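PDB 3CNB: DNA-binding response regulator, merR family from Colwellia psychrerythraea, which probably binds DNA and responds to signals through phosphorylation of a CheY-like receiver domain, the part of the longer protein held in this chain. Local coordinates for residues A[11-16]-A[35-40]; A[41-46]-A[62-67]; A[58-63]-A[85-90]; A[68-73]-A[103-108]; A[89-94]-A[108-113]. One frame throughout, in Å; residues are numbered along the deposited sequence.

Contact 1: A[11-16]-A[35-40]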
# COMPACT_ATOMS: atom_id res chain seq x y z
N ILE A 11 8.70 -2.54 2.97
CA ILE A 11 7.43 -1.92 2.60
C ILE A 11 7.62 -1.13 1.33
O ILE A 11 8.56 -0.36 1.22
CB ILE A 11 6.89 -0.97 3.70
CG1 ILE A 11 6.55 -1.75 4.97
CG2 ILE A 11 5.63 -0.21 3.24
CD1 ILE A 11 6.51 -0.88 6.21
N LEU A 12 6.71 -1.32 0.37
CA LEU A 12 6.68 -0.53 -0.87
C LEU A 12 5.47 0.41 -0.88
O LEU A 12 4.32 -0.03 -0.77
CB LEU A 12 6.63 -1.46 -2.10
CG LEU A 12 7.05 -1.11 -3.54
CD1 LEU A 12 5.96 -1.53 -4.52
CD2 LEU A 12 7.45 0.35 -3.77
N ILE A 13 5.75 1.69 -1.07
CA ILE A 13 4.71 2.71 -1.15
C ILE A 13 4.53 3.13 -2.60
O ILE A 13 5.47 3.62 -3.22
CB ILE A 13 5.06 3.97 -0.28
CG1 ILE A 13 5.09 3.62 1.20
CG2 ILE A 13 4.07 5.14 -0.53
CD1 ILE A 13 5.95 4.57 2.00
N ILE A 14 3.34 2.96 -3.11
CA ILE A 14 2.96 3.39 -4.42
C ILE A 14 2.12 4.65 -4.37
O ILE A 14 0.99 4.61 -4.02
CB ILE A 14 2.23 2.31 -5.15
CG1 ILE A 14 3.13 1.11 -5.38
CG2 ILE A 14 1.70 2.80 -6.40
CD1 ILE A 14 2.47 -0.14 -5.62
N GLU A 15 2.71 5.77 -4.75
CA GLU A 15 2.15 7.08 -4.51
C GLU A 15 2.80 8.21 -5.33
O GLU A 15 3.95 8.45 -5.17
CB GLU A 15 2.27 7.38 -3.03
CG GLU A 15 1.84 8.73 -2.57
CD GLU A 15 0.41 8.98 -2.79
OE1 GLU A 15 0.10 9.82 -3.60
OE2 GLU A 15 -0.41 8.34 -2.20
N ASP A 16 2.06 8.91 -6.16
CA ASP A 16 2.66 9.99 -6.95
C ASP A 16 2.78 11.34 -6.30
O ASP A 16 3.48 12.17 -6.79
CB ASP A 16 2.16 10.09 -8.39
CG ASP A 16 0.68 10.18 -8.50
OD1 ASP A 16 0.06 10.21 -7.46
OD2 ASP A 16 0.14 10.21 -9.58
N ALA A 35 12.76 -1.61 9.30
CA ALA A 35 12.18 -1.93 7.99
C ALA A 35 12.89 -1.18 6.88
O ALA A 35 13.42 -0.09 7.10
CB ALA A 35 10.71 -1.60 7.96
N LYS A 36 12.93 -1.75 5.68
CA LYS A 36 13.28 -0.92 4.54
C LYS A 36 12.02 -0.47 3.79
O LYS A 36 11.16 -1.27 3.46
CB LYS A 36 14.40 -1.51 3.66
CG LYS A 36 14.08 -2.74 2.85
CD LYS A 36 15.39 -3.36 2.34
CE LYS A 36 15.35 -3.71 0.84
NZ LYS A 36 14.31 -4.72 0.47
N ILE A 37 11.93 0.83 3.58
CA ILE A 37 10.76 1.46 3.01
C ILE A 37 11.19 2.03 1.68
O ILE A 37 12.19 2.74 1.61
CB ILE A 37 10.24 2.60 3.88
CG1 ILE A 37 10.29 2.23 5.36
CG2 ILE A 37 8.85 3.00 3.45
CD1 ILE A 37 9.03 1.74 5.94
N LYS A 38 10.48 1.68 0.61
CA LYS A 38 10.76 2.20 -0.71
C LYS A 38 9.53 2.85 -1.32
O LYS A 38 8.39 2.47 -1.00
CB LYS A 38 11.33 1.11 -1.62
CG LYS A 38 12.65 0.50 -1.13
CD LYS A 38 13.86 1.35 -1.50
CE LYS A 38 15.10 0.89 -0.74
NZ LYS A 38 16.08 2.01 -0.58
N ILE A 39 9.76 3.87 -2.15
CA ILE A 39 8.70 4.58 -2.86
C ILE A 39 8.78 4.37 -4.37
O ILE A 39 9.84 4.50 -4.97
CB ILE A 39 8.70 6.11 -2.58
CG1 ILE A 39 8.75 6.40 -1.08
CG2 ILE A 39 7.47 6.75 -3.17
CD1 ILE A 39 9.25 7.81 -0.77
N ALA A 40 7.63 4.05 -4.96
CA ALA A 40 7.45 4.10 -6.39
C ALA A 40 6.53 5.29 -6.70
O ALA A 40 5.37 5.34 -6.26
CB ALA A 40 6.87 2.81 -6.86

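Contact 2: A[41-46]-A[62-67]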
# COMPACT_ATOMS: atom_id res chain seq x y z
N TYR A 41 7.08 6.26 -7.44
CA TYR A 41 6.41 7.52 -7.72
C TYR A 41 5.59 7.49 -8.98
O TYR A 41 4.87 8.45 -9.27
CB TYR A 41 7.43 8.66 -7.85
CG TYR A 41 8.11 9.07 -6.56
CD1 TYR A 41 7.41 9.75 -5.56
CD2 TYR A 41 9.45 8.79 -6.35
CE1 TYR A 41 8.05 10.13 -4.38
CE2 TYR A 41 10.09 9.16 -5.18
CZ TYR A 41 9.38 9.83 -4.20
OH TYR A 41 10.03 10.20 -3.04
N ASN A 42 5.69 6.41 -9.74
CA ASN A 42 5.01 6.34 -11.03
C ASN A 42 4.66 4.89 -11.31
O ASN A 42 5.24 4.02 -10.67
CB ASN A 42 5.91 6.92 -12.14
CG ASN A 42 7.21 6.17 -12.30
OD1 ASN A 42 7.24 5.01 -12.71
ND2 ASN A 42 8.31 6.85 -11.98
N PRO A 43 3.75 4.61 -12.29
CA PRO A 43 3.32 3.22 -12.51
C PRO A 43 4.41 2.21 -12.90
O PRO A 43 4.31 1.04 -12.50
CB PRO A 43 2.28 3.34 -13.63
CG PRO A 43 1.86 4.78 -13.64
CD PRO A 43 3.07 5.55 -13.20
N PHE A 44 5.44 2.63 -13.65
CA PHE A 44 6.48 1.69 -14.10
C PHE A 44 7.30 1.24 -12.91
O PHE A 44 7.57 0.04 -12.73
CB PHE A 44 7.42 2.30 -15.16
CG PHE A 44 8.56 1.39 -15.54
CD1 PHE A 44 8.42 0.49 -16.59
CD2 PHE A 44 9.76 1.40 -14.81
CE1 PHE A 44 9.47 -0.37 -16.94
CE2 PHE A 44 10.80 0.55 -15.13
CZ PHE A 44 10.67 -0.35 -16.21
N ASP A 45 7.71 2.23 -12.12
CA ASP A 45 8.46 2.00 -10.91
C ASP A 45 7.67 1.11 -9.95
O ASP A 45 8.26 0.22 -9.33
CB ASP A 45 8.86 3.32 -10.26
CG ASP A 45 9.98 4.05 -11.04
OD1 ASP A 45 10.60 3.44 -11.93
OD2 ASP A 45 10.25 5.23 -10.74
N ALA A 46 6.36 1.31 -9.88
CA ALA A 46 5.48 0.41 -9.10
C ALA A 46 5.58 -1.04 -9.57
O ALA A 46 5.82 -1.94 -8.76
CB ALA A 46 4.05 0.89 -9.13
N LEU A 62 -4.89 4.47 -4.88
CA LEU A 62 -5.83 4.18 -5.96
C LEU A 62 -6.11 5.36 -6.91
O LEU A 62 -7.04 5.30 -7.73
CB LEU A 62 -7.17 3.69 -5.38
CG LEU A 62 -7.26 2.51 -4.42
CD1 LEU A 62 -8.72 2.15 -4.15
CD2 LEU A 62 -6.49 1.35 -5.02
N MET A 63 -5.35 6.44 -6.78
CA MET A 63 -5.58 7.60 -7.62
C MET A 63 -4.29 8.07 -8.24
O MET A 63 -4.18 9.23 -8.67
CB MET A 63 -6.24 8.72 -6.81
CG MET A 63 -7.66 8.40 -6.35
SD MET A 63 -8.64 9.84 -6.03
CE MET A 63 -7.44 10.87 -5.15
N MET A 64 -3.31 7.16 -8.30
CA MET A 64 -2.07 7.41 -9.03
C MET A 64 -2.48 7.56 -10.50
O MET A 64 -3.29 6.77 -11.01
CB MET A 64 -1.03 6.29 -8.82
CG MET A 64 0.17 6.36 -9.77
SD MET A 64 1.55 5.24 -9.52
CE MET A 64 2.36 6.15 -8.23
N VAL A 65 -1.98 8.62 -11.12
CA VAL A 65 -2.33 8.98 -12.49
C VAL A 65 -1.66 7.98 -13.44
O VAL A 65 -0.46 7.74 -13.35
CB VAL A 65 -1.89 10.44 -12.81
CG1 VAL A 65 -2.15 10.81 -14.28
CG2 VAL A 65 -2.59 11.42 -11.89
N GLY A 66 -2.46 7.38 -14.32
CA GLY A 66 -1.91 6.46 -15.32
C GLY A 66 -1.75 5.01 -14.88
O GLY A 66 -1.01 4.24 -15.52
N MET A 67 -2.40 4.64 -13.78
CA MET A 67 -2.51 3.23 -13.40
C MET A 67 -3.85 2.92 -12.74
O MET A 67 -4.42 3.76 -12.05
CB MET A 67 -1.32 2.72 -12.57
CG MET A 67 -1.28 3.10 -11.10
SD MET A 67 -0.34 1.90 -10.08
CE MET A 67 -1.22 2.28 -8.57

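Contact 3: A[58-63]-A[85-90]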
# COMPACT_ATOMS: atom_id res chain seq x y z
N VAL A 58 2.45 -3.57 0.77
CA VAL A 58 2.33 -2.41 -0.14
C VAL A 58 1.20 -1.47 0.21
O VAL A 58 0.03 -1.88 0.39
CB VAL A 58 2.37 -2.69 -1.72
CG1 VAL A 58 3.05 -3.99 -2.10
CG2 VAL A 58 1.01 -2.49 -2.41
N MET A 59 1.57 -0.20 0.30
CA MET A 59 0.63 0.89 0.46
C MET A 59 0.31 1.38 -0.95
O MET A 59 1.18 1.89 -1.66
CB MET A 59 1.24 2.00 1.32
CG MET A 59 1.85 1.50 2.65
SD MET A 59 0.65 1.10 3.93
CE MET A 59 -0.14 2.67 4.14
N LEU A 60 -0.94 1.23 -1.33
CA LEU A 60 -1.37 1.44 -2.70
C LEU A 60 -2.33 2.63 -2.85
O LEU A 60 -3.49 2.58 -2.41
CB LEU A 60 -2.04 0.15 -3.21
CG LEU A 60 -2.62 0.12 -4.64
CD1 LEU A 60 -1.51 0.17 -5.66
CD2 LEU A 60 -3.47 -1.10 -4.85
N ASP A 61 -1.86 3.70 -3.48
CA ASP A 61 -2.74 4.82 -3.79
C ASP A 61 -3.57 4.50 -5.04
O ASP A 61 -3.02 4.30 -6.13
CB ASP A 61 -1.90 6.10 -3.94
CG ASP A 61 -2.74 7.33 -4.29
OD1 ASP A 61 -3.88 7.47 -3.82
OD2 ASP A 61 -2.21 8.19 -5.03
N LEU A 62 -4.89 4.47 -4.88
CA LEU A 62 -5.83 4.18 -5.96
C LEU A 62 -6.11 5.36 -6.91
O LEU A 62 -7.04 5.30 -7.73
CB LEU A 62 -7.17 3.69 -5.38
CG LEU A 62 -7.26 2.51 -4.42
CD1 LEU A 62 -8.72 2.15 -4.15
CD2 LEU A 62 -6.49 1.35 -5.02
N MET A 63 -5.35 6.44 -6.78
CA MET A 63 -5.58 7.60 -7.62
C MET A 63 -4.29 8.07 -8.24
O MET A 63 -4.18 9.23 -8.67
CB MET A 63 -6.24 8.72 -6.81
CG MET A 63 -7.66 8.40 -6.35
SD MET A 63 -8.64 9.84 -6.03
CE MET A 63 -7.44 10.87 -5.15
N ILE A 85 1.68 -10.72 0.05
CA ILE A 85 1.93 -9.31 0.34
C ILE A 85 0.67 -8.70 0.98
O ILE A 85 -0.45 -8.92 0.50
CB ILE A 85 2.29 -8.52 -0.96
CG1 ILE A 85 3.62 -9.03 -1.56
CG2 ILE A 85 2.38 -7.03 -0.70
CD1 ILE A 85 4.12 -8.19 -2.77
N ILE A 86 0.85 -7.98 2.08
CA ILE A 86 -0.27 -7.28 2.73
C ILE A 86 -0.49 -5.97 1.99
O ILE A 86 0.38 -5.09 1.99
CB ILE A 86 0.01 -6.95 4.22
CG1 ILE A 86 0.26 -8.22 5.03
CG2 ILE A 86 -1.13 -6.08 4.83
CD1 ILE A 86 1.25 -7.96 6.20
N VAL A 87 -1.65 -5.85 1.35
CA VAL A 87 -1.98 -4.69 0.56
C VAL A 87 -2.95 -3.77 1.33
O VAL A 87 -4.06 -4.16 1.68
CB VAL A 87 -2.60 -5.08 -0.81
CG1 VAL A 87 -3.12 -3.84 -1.53
CG2 VAL A 87 -1.57 -5.82 -1.69
N ILE A 88 -2.51 -2.54 1.55
CA ILE A 88 -3.36 -1.53 2.16
C ILE A 88 -3.64 -0.43 1.14
O ILE A 88 -2.73 0.31 0.76
CB ILE A 88 -2.71 -0.96 3.46
CG1 ILE A 88 -2.56 -2.10 4.49
CG2 ILE A 88 -3.55 0.16 4.06
CD1 ILE A 88 -1.72 -1.74 5.68
N ALA A 89 -4.89 -0.32 0.70
CA ALA A 89 -5.27 0.75 -0.23
C ALA A 89 -5.42 2.11 0.46
O ALA A 89 -5.77 2.19 1.63
CB ALA A 89 -6.55 0.38 -0.97
N MET A 90 -5.15 3.17 -0.30
CA MET A 90 -5.41 4.55 0.11
C MET A 90 -6.10 5.25 -1.06
O MET A 90 -5.81 4.94 -2.22
CB MET A 90 -4.10 5.31 0.41
CG MET A 90 -2.99 4.53 1.07
SD MET A 90 -1.56 5.55 1.33
CE MET A 90 -0.70 5.39 -0.24

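Contact 4: A[68-73]-A[103-108]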
# COMPACT_ATOMS: atom_id res chain seq x y z
N ASP A 68 -4.33 1.71 -12.97
CA ASP A 68 -5.58 1.26 -12.40
C ASP A 68 -5.21 0.51 -11.12
O ASP A 68 -4.77 -0.63 -11.20
CB ASP A 68 -6.25 0.35 -13.43
CG ASP A 68 -7.62 -0.14 -13.00
OD1 ASP A 68 -8.39 -0.57 -13.89
OD2 ASP A 68 -7.95 -0.14 -11.80
N GLY A 69 -5.42 1.13 -9.96
CA GLY A 69 -5.11 0.52 -8.64
C GLY A 69 -5.89 -0.75 -8.33
O GLY A 69 -5.39 -1.65 -7.65
N PHE A 70 -7.11 -0.83 -8.85
CA PHE A 70 -7.95 -2.01 -8.64
C PHE A 70 -7.38 -3.24 -9.33
O PHE A 70 -7.30 -4.33 -8.75
CB PHE A 70 -9.37 -1.72 -9.12
CG PHE A 70 -10.04 -0.60 -8.35
CD1 PHE A 70 -10.77 -0.88 -7.19
CD2 PHE A 70 -9.92 0.71 -8.78
CE1 PHE A 70 -11.38 0.16 -6.47
CE2 PHE A 70 -10.52 1.74 -8.08
CZ PHE A 70 -11.25 1.48 -6.92
N SER A 71 -6.91 -3.01 -10.56
CA SER A 71 -6.27 -4.03 -11.37
C SER A 71 -4.93 -4.49 -10.78
O SER A 71 -4.64 -5.69 -10.72
CB SER A 71 -6.06 -3.45 -12.79
OG SER A 71 -6.23 -4.45 -13.77
N ILE A 72 -4.11 -3.51 -10.37
CA ILE A 72 -2.81 -3.73 -9.74
C ILE A 72 -2.97 -4.57 -8.46
O ILE A 72 -2.24 -5.55 -8.24
CB ILE A 72 -2.11 -2.39 -9.44
CG1 ILE A 72 -1.32 -1.92 -10.66
CG2 ILE A 72 -1.02 -2.56 -8.37
CD1 ILE A 72 -2.07 -1.29 -11.77
N CYS A 73 -3.95 -4.21 -7.63
CA CYS A 73 -4.26 -4.98 -6.41
C CYS A 73 -4.65 -6.41 -6.73
O CYS A 73 -4.16 -7.36 -6.10
CB CYS A 73 -5.39 -4.31 -5.63
SG CYS A 73 -5.78 -5.15 -4.06
N VAL A 103 -11.35 -4.09 -1.48
CA VAL A 103 -11.28 -5.16 -0.51
C VAL A 103 -11.56 -6.52 -1.16
O VAL A 103 -10.83 -7.49 -0.92
CB VAL A 103 -12.19 -4.85 0.74
CG1 VAL A 103 -12.31 -6.06 1.63
CG2 VAL A 103 -11.59 -3.67 1.53
N ALA A 104 -12.57 -6.57 -2.03
CA ALA A 104 -12.93 -7.85 -2.69
C ALA A 104 -11.81 -8.32 -3.63
O ALA A 104 -11.66 -9.52 -3.86
CB ALA A 104 -14.20 -7.70 -3.46
N LEU A 105 -11.00 -7.37 -4.11
CA LEU A 105 -9.82 -7.65 -4.94
C LEU A 105 -8.57 -8.07 -4.17
O LEU A 105 -7.55 -8.39 -4.78
CB LEU A 105 -9.54 -6.47 -5.88
CG LEU A 105 -10.59 -6.39 -7.00
CD1 LEU A 105 -10.49 -5.09 -7.77
CD2 LEU A 105 -10.50 -7.60 -7.98
N GLY A 106 -8.66 -8.09 -2.83
CA GLY A 106 -7.57 -8.58 -2.00
C GLY A 106 -6.89 -7.62 -1.02
O GLY A 106 -6.11 -8.06 -0.18
N ALA A 107 -7.17 -6.32 -1.10
CA ALA A 107 -6.68 -5.34 -0.11
C ALA A 107 -7.27 -5.64 1.29
O ALA A 107 -8.42 -6.07 1.38
CB ALA A 107 -7.04 -3.93 -0.54
N GLU A 108 -6.51 -5.41 2.36
CA GLU A 108 -7.01 -5.66 3.73
C GLU A 108 -8.08 -4.66 4.10
O GLU A 108 -9.03 -4.96 4.84
CB GLU A 108 -5.88 -5.58 4.78
CG GLU A 108 -4.78 -6.57 4.60
CD GLU A 108 -5.26 -7.99 4.59
OE1 GLU A 108 -6.18 -8.32 5.37
OE2 GLU A 108 -4.70 -8.77 3.79

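Contact 5: A[89-94]-A[108-113]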
# COMPACT_ATOMS: atom_id res chain seq x y z
N ALA A 89 -4.89 -0.32 0.70
CA ALA A 89 -5.27 0.75 -0.23
C ALA A 89 -5.42 2.11 0.46
O ALA A 89 -5.77 2.19 1.63
CB ALA A 89 -6.55 0.38 -0.97
N MET A 90 -5.15 3.17 -0.30
CA MET A 90 -5.41 4.55 0.11
C MET A 90 -6.10 5.25 -1.06
O MET A 90 -5.81 4.94 -2.22
CB MET A 90 -4.10 5.31 0.41
CG MET A 90 -2.99 4.53 1.07
SD MET A 90 -1.56 5.55 1.33
CE MET A 90 -0.70 5.39 -0.24
N THR A 91 -7.00 6.18 -0.78
CA THR A 91 -7.70 6.95 -1.82
C THR A 91 -8.22 8.29 -1.29
O THR A 91 -8.43 8.43 -0.09
CB THR A 91 -8.83 6.13 -2.54
OG1 THR A 91 -9.23 6.82 -3.72
CG2 THR A 91 -10.05 5.89 -1.63
N GLY A 92 -8.40 9.27 -2.17
CA GLY A 92 -8.97 10.57 -1.80
C GLY A 92 -10.43 10.41 -1.45
O GLY A 92 -10.78 10.20 -0.28
N ALA A 93 -11.29 10.47 -2.46
CA ALA A 93 -12.72 10.29 -2.24
C ALA A 93 -13.08 8.81 -2.00
O ALA A 93 -13.24 8.04 -2.96
CB ALA A 93 -13.53 10.88 -3.40
N LEU A 94 -13.17 8.41 -0.72
CA LEU A 94 -13.76 7.13 -0.33
C LEU A 94 -15.23 7.11 -0.70
O LEU A 94 -16.00 7.97 -0.26
CB LEU A 94 -13.70 6.89 1.18
CG LEU A 94 -12.58 6.25 2.01
CD1 LEU A 94 -13.14 5.78 3.34
CD2 LEU A 94 -11.93 5.11 1.31
N GLU A 108 -6.51 -5.41 2.36
CA GLU A 108 -7.01 -5.66 3.73
C GLU A 108 -8.08 -4.66 4.10
O GLU A 108 -9.03 -4.96 4.84
CB GLU A 108 -5.88 -5.58 4.78
CG GLU A 108 -4.78 -6.57 4.60
CD GLU A 108 -5.26 -7.99 4.59
OE1 GLU A 108 -6.18 -8.32 5.37
OE2 GLU A 108 -4.70 -8.77 3.79
N THR A 109 -7.89 -3.45 3.58
CA THR A 109 -8.70 -2.32 3.93
C THR A 109 -8.32 -1.15 3.03
O THR A 109 -7.38 -1.23 2.24
CB THR A 109 -8.52 -1.94 5.43
OG1 THR A 109 -9.49 -0.95 5.78
CG2 THR A 109 -7.09 -1.47 5.73
N CYS A 110 -9.07 -0.06 3.16
CA CYS A 110 -8.84 1.11 2.37
C CYS A 110 -8.95 2.35 3.25
O CYS A 110 -9.93 2.52 3.96
CB CYS A 110 -9.80 1.15 1.19
SG CYS A 110 -9.58 2.55 0.07
N PHE A 111 -7.93 3.20 3.21
CA PHE A 111 -7.89 4.43 3.96
C PHE A 111 -8.29 5.61 3.09
O PHE A 111 -7.80 5.74 1.97
CB PHE A 111 -6.48 4.66 4.50
CG PHE A 111 -6.16 3.87 5.73
CD1 PHE A 111 -6.26 4.46 6.99
CD2 PHE A 111 -5.76 2.54 5.65
CE1 PHE A 111 -5.98 3.74 8.14
CE2 PHE A 111 -5.47 1.81 6.78
CZ PHE A 111 -5.58 2.42 8.04
N GLY A 112 -9.17 6.45 3.61
CA GLY A 112 -9.51 7.72 2.96
C GLY A 112 -8.46 8.76 3.23
O GLY A 112 -7.66 8.61 4.16
N LYS A 113 -8.43 9.82 2.42
CA LYS A 113 -7.52 10.95 2.64
C LYS A 113 -8.32 12.16 3.10
O LYS A 113 -9.42 12.38 2.60
CB LYS A 113 -6.66 11.23 1.40
CG LYS A 113 -5.62 10.14 1.14
CD LYS A 113 -4.71 10.46 -0.01
CE LYS A 113 -4.02 9.21 -0.51
NZ LYS A 113 -3.45 9.43 -1.87
O HOH W 1 -11.28 10.46 2.19

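Contact 1: A[11-16]-A[35-40]
I37 lies alongside I11. The two side chains run in the same direction and their CD1 atoms meet at 3.6 Å. They belong to a beta-alpha-beta unit of the CheY-like receiver fold, in which strand 10-14 leads through helix 18-31 to strand 36-40. Strands 11-14 and 36-40 run parallel, with a 23° angle between the short segments. Strand 36-40 is an outer strand of the sheet.

I37 has CG1 beside its backbone N and CG2 anti to it (chi1 -42°). CG1 therefore carries CD1 to I11. CG2 serves the next residue on the same face and meets I13 CD1 at 3.6 Å, with the two side chains crossing obliquely. I13, I37 and I39 all face helix 18-31, where they touch T25 and E29. An alanine here would remove both branches of I37 and would probably leave I11 CD1 and I13 CD1 less well packed.

L12, I14 and A40 line the other face, against helix 43-52. L12 CD2 curls across to A40 CB at 4.0 Å. A40 CB also touches D45 and L49 of that helix. K38 starts on this face too, but its chain runs out to solvent-exposed surface.

Five backbone bonds hold the pair, each nearly along its C=O axis. K38 is gripped twice: its N donates to I11 O at 2.9 Å and its O accepts from I13 N at 2.8 Å. The ladder runs past the strand end, where E15 N donates to A40 O at 3.1 Å.

Contact 2: A[41-46]-A[62-67]
The flat peptide joining N42 to P43 has the thioether of M64 over one face, with SD 3.6 Å from P43 N. The N42 carboxamide is turned back on its own helix. Its OD1 accepts from D45 N at 2.9 Å, with the donor 30° above the carbonyl plane. This makes N42 the N-cap of helix 43-52. A weak bond from N42 ND2 to D45 OD2 helps fix the amide's rotation.

P43, in the first turn, fills the gap to the loop 62-67. Its CG meets G66 O at 3.5 Å and V65 O a little farther off. Its CB rests on M67 CB at 3.8 Å. An alanine here would remove CG and CD and would probably loosen the fit of the helix start on the turn.

M64 is extended up to SD, then bends at chi3 (-81°). The bend brings CE to 3.6 Å from Y41 O. M64 to M67 form a type II beta turn, with G66 at positive phi. V65 N, in the same turn, donates to D16 OD2.

No hydrogen bond crosses between the two segments. The helix start rests on the loop after strand 57-61, which ends in the predicted phosphorylation site D61. The contact therefore depends on close fit of carbon, sulfur and carbonyl groups and not on polar pairing between the segments.

Contact 3: A[58-63]-A[85-90]
D61, the predicted phosphorylation site, is unmodified here. Its OD1 forms a salt bridge with K113 NZ, while OD2 lies close to E15 OE1. CG stands anti to the backbone N (chi1 179°), so the carboxylate points on past the end of strand 57-61. M63 N adds a weak bond to OD1.

Five backbone bonds tie strands 57-61 and 86-91 in parallel register at the centre of the sheet. M90 is held on both sides. Its N donates to L60 O at 2.7 Å, from 34° above the carbonyl plane. Its O accepts from L62 N at 2.9 Å, nearly along the C=O axis. This last bond pins the chain just after D61. At the other end V58 N donates to I86 O at 2.8 Å on a bent path.

M59 and M90 lie on the D61 face, toward helix 18-31. M90 bends at chi3 and puts CE 4.0 Å from D61 CB, so a methyl walls the base of the carboxylate. M59 bends twice and runs beside I88, its SD 4.0 Å from I88 CB.

The other face carries V58, L60, V87 and A89. L60 and V87 meet helix 69-77, and A89 meets I102. V58 CG1 and I85 CG2 are tight at 3.4 Å. L62 CG covers A89 CB at 4.1 Å.

D61 thus has an apolar neighbour at CB and charged neighbours at its carboxylate. K113 probably keeps D61 ionised, whereas the nearby E15 would oppose that. In receiver domains the equivalent aspartate accepts a phosphoryl group beside a bound divalent cation; D61 probably does the same.

Contact 4: A[68-73]-A[103-108]
The helix 96-104 ends in a Schellman motif, and the turn that follows it packs against the first turns of helix 69-77. Both helices cover the same face of the receiver sheet. Two bumps, one from each side, make the fit.

The first bump is L105. Its CG is anti to the carbonyl carbon (chi1 -73°), which throws the side chain toward helix 69-77. CD1 lodges beside F70, 3.4 Å from F70 O and 3.8 Å from F70 CB. It also lies at the edge of the F70 ring, near its plane. R101 holds that ring from helix 96-104 by a cation-pi contact.

The second bump is C73. Its SG stands anti to the backbone N (chi1 -177°) and enters the hollow of the turn 105-107. L105 O borders this hollow at 3.8 Å from SG. G106, at positive phi, turns the chain around it, its N bonded back to V103 O at 3.0 Å. L60, V87 and I102 also touch C73, and C73 is buried. At the far wall of the hollow, C73 SG lies 3.5 Å from A107 N and 3.9 Å from A107 CB.

Contact 5: A[89-94]-A[108-113]
This pair closes the last beta-alpha-beta unit of the receiver fold, with strand 109-112 at the sheet edge beside 86-91. The strands are parallel, at 27° for the short segments.

Backbone hydrogen bonds join the strands. A89 is used on both sides. Its N donates to T109 O at 3.1 Å, in the carbonyl plane, and its O accepts from F111 N. T91 N then donates to F111 O at 2.9 Å, nearly along the C=O axis.

The apolar packing centres on C110. Its SG, anti to the backbone N, meets L94 CD2 at 3.7 Å, T91 CG2 and A89 CB. L94 folds back over G112, its CG 3.5 Å from G112 CA, so a side chain on G112 would clash there. F111 turns its ring away to helix 117-129, onto L119, L120 and T123.

K113 packs its extended aliphatic chain on strand 86-91, with CE 4.0 Å from M90 CB, and sends its charge beyond the pair. NZ reaches E15 OE2 as well as D61, consistent with the lysine usual at this place in receiver domains.

One water bridges G92 and K113, donating to G92 O at 2.5 Å and to K113 O at 2.7 Å.

In the fold
Contacts 1, 3 and 5 are neighbouring strand pairs of one parallel five-stranded sheet, ordered 36-40, 10-14, 57-61, 86-91, 109-112. Contacts 3 and 5 share strand 86-91, their centres about 8 Å apart. Contacts 1 and 5 lie on opposite sides of the chain's centre, about 16 Å apart between centres. Contact 2 joins a helix start to a loop; contact 4 joins a helix start to a helix end and the turn after it. Contact 2 shares L62 and M63 with contact 3, and contacts 3 and 4 alternate along the chain. The predicted phosphorylation site D61 lies at the C-terminal ends of the strands, where E15 of contact 1 and K113 of contact 5 reach it.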